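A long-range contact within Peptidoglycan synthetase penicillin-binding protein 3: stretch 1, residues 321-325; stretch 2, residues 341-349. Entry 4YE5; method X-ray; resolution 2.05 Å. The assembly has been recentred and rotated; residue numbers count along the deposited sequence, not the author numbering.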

ATOM      1  N   THR A 321     -17.312 -25.572  28.000  1.00 45.71           N
ATOM      2  CA  THR A 321     -16.060 -25.671  28.741  1.00 44.90           C
ATOM      3  C   THR A 321     -14.922 -24.973  28.017  1.00 47.15           C
ATOM      4  O   THR A 321     -14.712 -25.176  26.817  1.00 46.98           O
ATOM      5  CB  THR A 321     -15.699 -27.136  29.048  1.00 48.69           C
ATOM      6  OG1 THR A 321     -16.623 -27.650  30.015  1.00 55.92           O
ATOM      7  CG2 THR A 321     -14.285 -27.243  29.611  1.00 42.47           C
ATOM      8  N   TYR A 322     -14.205 -24.123  28.749  1.00 45.01           N
ATOM      9  CA  TYR A 322     -13.073 -23.388  28.184  1.00 38.64           C
ATOM     10  C   TYR A 322     -11.772 -23.773  28.873  1.00 35.95           C
ATOM     11  O   TYR A 322     -11.741 -23.971  30.089  1.00 34.57           O
ATOM     12  CB  TYR A 322     -13.309 -21.875  28.273  1.00 36.72           C
ATOM     13  CG  TYR A 322     -14.619 -21.457  27.661  1.00 36.37           C
ATOM     14  CD1 TYR A 322     -14.704 -21.124  26.309  1.00 30.07           C
ATOM     15  CD2 TYR A 322     -15.784 -21.428  28.427  1.00 38.21           C
ATOM     16  CE1 TYR A 322     -15.905 -20.749  25.744  1.00 31.54           C
ATOM     17  CE2 TYR A 322     -16.994 -21.053  27.874  1.00 41.43           C
ATOM     18  CZ  TYR A 322     -17.055 -20.718  26.534  1.00 38.86           C
ATOM     19  OH  TYR A 322     -18.267 -20.354  25.987  1.00 40.35           O
ATOM     20  N   LYS A 323     -10.705 -23.882  28.085  1.00 39.06           N
ATOM     21  CA  LYS A 323      -9.402 -24.288  28.599  1.00 44.02           C
ATOM     22  C   LYS A 323      -8.316 -23.313  28.165  1.00 35.32           C
ATOM     23  O   LYS A 323      -8.425 -22.667  27.121  1.00 37.16           O
ATOM     24  CB  LYS A 323      -9.042 -25.691  28.098  1.00 50.02           C
ATOM     25  CG  LYS A 323      -9.868 -26.799  28.725  1.00 63.14           C
ATOM     26  CD  LYS A 323      -9.347 -28.180  28.338  1.00 69.14           C
ATOM     27  CE  LYS A 323      -9.967 -29.278  29.204  1.00 70.13           C
ATOM     28  NZ  LYS A 323     -11.430 -29.446  28.959  1.00 69.93           N
ATOM     29  N   ASP A 324      -7.266 -23.206  28.969  1.00 32.77           N
ATOM     30  CA  ASP A 324      -6.077 -22.478  28.539  1.00 36.32           C
ATOM     31  C   ASP A 324      -5.198 -23.432  27.732  1.00 30.97           C
ATOM     32  O   ASP A 324      -5.398 -24.640  27.779  1.00 33.29           O
ATOM     33  CB  ASP A 324      -5.327 -21.877  29.735  1.00 35.07           C
ATOM     34  CG  ASP A 324      -6.059 -20.669  30.336  1.00 35.86           C
ATOM     35  OD1 ASP A 324      -6.948 -20.121  29.645  1.00 32.77           O
ATOM     36  OD2 ASP A 324      -5.748 -20.269  31.485  1.00 27.03           O
ATOM     37  N   ALA A 325      -4.232 -22.885  27.005  1.00 29.92           N
ATOM     38  CA  ALA A 325      -3.360 -23.673  26.140  1.00 36.25           C
ATOM     39  C   ALA A 325      -2.560 -24.696  26.931  1.00 42.93           C
ATOM     40  O   ALA A 325      -2.187 -25.752  26.414  1.00 47.05           O
ATOM     41  CB  ALA A 325      -2.422 -22.752  25.378  1.00 33.21           C
TER
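Stretch 2 341-349: QSSNVGMVI

Stretch 2 lays the start of a helix across the end of a strand. In stretch 1, residues 321-323 are the last part of an extended strand, and the chain then leaves it through Asp324 and Ala325. Stretch 2 opens where another helix has just ended: Ser342, with positive phi (54°), is the first residue to leave helical conformation and forms a Schellman motif. Ser343 takes an extended conformation (phi/psi -88/104) as the N-cap of a new helix, which runs from Asn344 through Ile349 and beyond. The strand and this helix approach to 7.7 Å between axes, and their N-to-C directions make an angle of 133°, an oblique crossing about midway between perpendicular and antiparallel. The backbones come nearest at the helix start, with Asp324 CA 5.5 Å from Asn344 CA and Lys323 CA 6.0 Å from Val345 CA. Backbone bonds from Met347 N to Ser343 O (3.1 Å), Val348 N to Asn344 O (3.0 Å) and Ile349 N to Val345 O (3.0 Å) set the helical repeat.

The polar centre of the contact is Asp324. Its CA-to-CB bond points sideways, but with chi1 at -73° (m) the carboxylate comes nearer to the helix N-terminus, where amide groups still lack partners from a preceding turn. Val345 N donates to Asp324 OD1 at 2.8 Å with a nearly straight angle of 170°. Asn344 N lies equally close to Asp324 OD1, at 2.8 Å, but its poor angle rules out a hydrogen bond. The other carboxylate oxygen is used too: Ser343 OG donates to Asp324 OD2 at 2.7 Å. The same Ser343 OG, in rotamer t, caps the helix by accepting from Gly346 N at 2.8 Å, so one hydroxyl joins the first turn of the helix to Asp324, the residue just past the strand. A CB on Gly346 would be crowded by that oxygen. Beside this cluster, Asn344 ND2 makes a weak hydrogen bond to Lys323 O at 3.3 Å, while the Lys323 CA-to-CB bond points away from the helix.

Along the strand the contact turns apolar. The CA-to-CB bond of Val345, chi1 t, points toward stretch 1 and sets its CG2 3.4 Å from Tyr322 O and 3.9 Å from Lys323 C, packing against backbone. One helical turn on, the CA-to-CB bond of Val348 also points toward stretch 1; its CG2 lies over one face of the Tyr322 ring, 4.1 Å from Tyr322 CG. Selenomethionine Met347 and Ile349 make no contact with stretch 1. Together the two stretches bury 325 Å².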

ATOM      1  N   GLN A 341      -0.477 -13.888  30.895  1.00 19.75           N
ATOM      2  CA  GLN A 341      -0.446 -15.348  30.805  1.00 24.29           C
ATOM      3  C   GLN A 341      -1.334 -15.887  29.688  1.00 28.31           C
ATOM      4  O   GLN A 341      -1.471 -17.092  29.542  1.00 21.81           O
ATOM      5  CB  GLN A 341      -0.865 -15.959  32.141  1.00 22.12           C
ATOM      6  CG  GLN A 341       0.042 -15.522  33.306  1.00 24.66           C
ATOM      7  CD  GLN A 341       1.284 -16.392  33.425  1.00 28.13           C
ATOM      8  OE1 GLN A 341       1.463 -17.340  32.660  1.00 28.65           O
ATOM      9  NE2 GLN A 341       2.139 -16.078  34.387  1.00 32.45           N
ATOM     10  N   SER A 342      -1.932 -14.996  28.898  1.00 22.18           N
ATOM     11  CA  SER A 342      -2.801 -15.419  27.803  1.00 21.03           C
ATOM     12  C   SER A 342      -3.916 -16.367  28.280  1.00 25.26           C
ATOM     13  O   SER A 342      -4.240 -17.335  27.613  1.00 21.63           O
ATOM     14  CB  SER A 342      -1.988 -16.103  26.691  1.00 25.71           C
ATOM     15  OG  SER A 342      -0.929 -15.265  26.237  1.00 23.35           O
ATOM     16  N   SER A 343      -4.514 -16.087  29.425  1.00 23.56           N
ATOM     17  CA  SER A 343      -5.500 -17.018  29.967  1.00 21.90           C
ATOM     18  C   SER A 343      -6.911 -16.763  29.446  1.00 24.15           C
ATOM     19  O   SER A 343      -7.596 -15.826  29.888  1.00 23.67           O
ATOM     20  CB  SER A 343      -5.489 -16.982  31.486  1.00 22.29           C
ATOM     21  OG  SER A 343      -6.552 -17.761  32.026  1.00 24.54           O
ATOM     22  N   ASN A 344      -7.332 -17.615  28.518  1.00 22.86           N
ATOM     23  CA  ASN A 344      -8.711 -17.649  28.038  1.00 28.85           C
ATOM     24  C   ASN A 344      -9.668 -17.800  29.194  1.00 23.37           C
ATOM     25  O   ASN A 344     -10.711 -17.148  29.251  1.00 34.20           O
ATOM     26  CB  ASN A 344      -8.916 -18.832  27.089  1.00 24.14           C
ATOM     27  CG  ASN A 344      -7.985 -18.790  25.906  1.00 29.42           C
ATOM     28  OD1 ASN A 344      -7.504 -17.727  25.525  1.00 26.03           O
ATOM     29  ND2 ASN A 344      -7.721 -19.950  25.315  1.00 32.01           N
ATOM     30  N   VAL A 345      -9.311 -18.683  30.118  1.00 24.97           N
ATOM     31  CA  VAL A 345     -10.177 -18.992  31.242  1.00 26.12           C
ATOM     32  C   VAL A 345     -10.348 -17.731  32.096  1.00 35.70           C
ATOM     33  O   VAL A 345     -11.463 -17.357  32.437  1.00 27.00           O
ATOM     34  CB  VAL A 345      -9.638 -20.172  32.081  1.00 29.95           C
ATOM     35  CG1 VAL A 345     -10.435 -20.314  33.380  1.00 29.84           C
ATOM     36  CG2 VAL A 345      -9.685 -21.483  31.264  1.00 27.73           C
ATOM     37  N   GLY A 346      -9.244 -17.056  32.399  1.00 30.08           N
ATOM     38  CA  GLY A 346      -9.313 -15.791  33.115  1.00 30.00           C
ATOM     39  C   GLY A 346     -10.204 -14.754  32.438  1.00 26.16           C
ATOM     40  O   GLY A 346     -10.943 -14.032  33.111  1.00 30.52           O
HETATM   41  N   MSE A 347     -10.146 -14.686  31.113  1.00 23.44           N
HETATM   42  CA  MSE A 347     -10.950 -13.722  30.365  1.00 22.99           C
HETATM   43  C   MSE A 347     -12.436 -14.040  30.492  1.00 28.28           C
HETATM   44  O   MSE A 347     -13.268 -13.150  30.642  1.00 29.29           O
HETATM   45  CB  MSE A 347     -10.556 -13.696  28.884  1.00 21.59           C
HETATM   46  CG  MSE A 347      -9.189 -13.083  28.584  1.00 20.20           C
HETATM   47 SE   MSE A 347      -9.059 -11.227  29.160  0.62 25.50          SE
HETATM   48  CE  MSE A 347     -10.109 -10.322  27.788  1.00 19.42           C
ATOM     49  N   VAL A 348     -12.770 -15.319  30.412  1.00 25.21           N
ATOM     50  CA  VAL A 348     -14.160 -15.744  30.597  1.00 29.03           C
ATOM     51  C   VAL A 348     -14.677 -15.387  31.984  1.00 31.42           C
ATOM     52  O   VAL A 348     -15.783 -14.865  32.128  1.00 29.74           O
ATOM     53  CB  VAL A 348     -14.315 -17.249  30.345  1.00 30.40           C
ATOM     54  CG1 VAL A 348     -15.674 -17.764  30.867  1.00 32.69           C
ATOM     55  CG2 VAL A 348     -14.109 -17.535  28.854  1.00 32.64           C
ATOM     56  N   ILE A 349     -13.875 -15.664  33.003  1.00 28.49           N
ATOM     57  CA  ILE A 349     -14.256 -15.306  34.360  1.00 33.11           C
ATOM     58  C   ILE A 349     -14.376 -13.788  34.526  1.00 33.67           C
ATOM     59  O   ILE A 349     -15.391 -13.293  35.011  1.00 36.53           O
ATOM     60  CB  ILE A 349     -13.266 -15.868  35.400  1.00 31.83           C
ATOM     61  CG1 ILE A 349     -13.302 -17.398  35.365  1.00 36.30           C
ATOM     62  CG2 ILE A 349     -13.625 -15.347  36.805  1.00 31.79           C
ATOM     63  CD1 ILE A 349     -12.301 -18.075  36.271  1.00 37.52           C
TER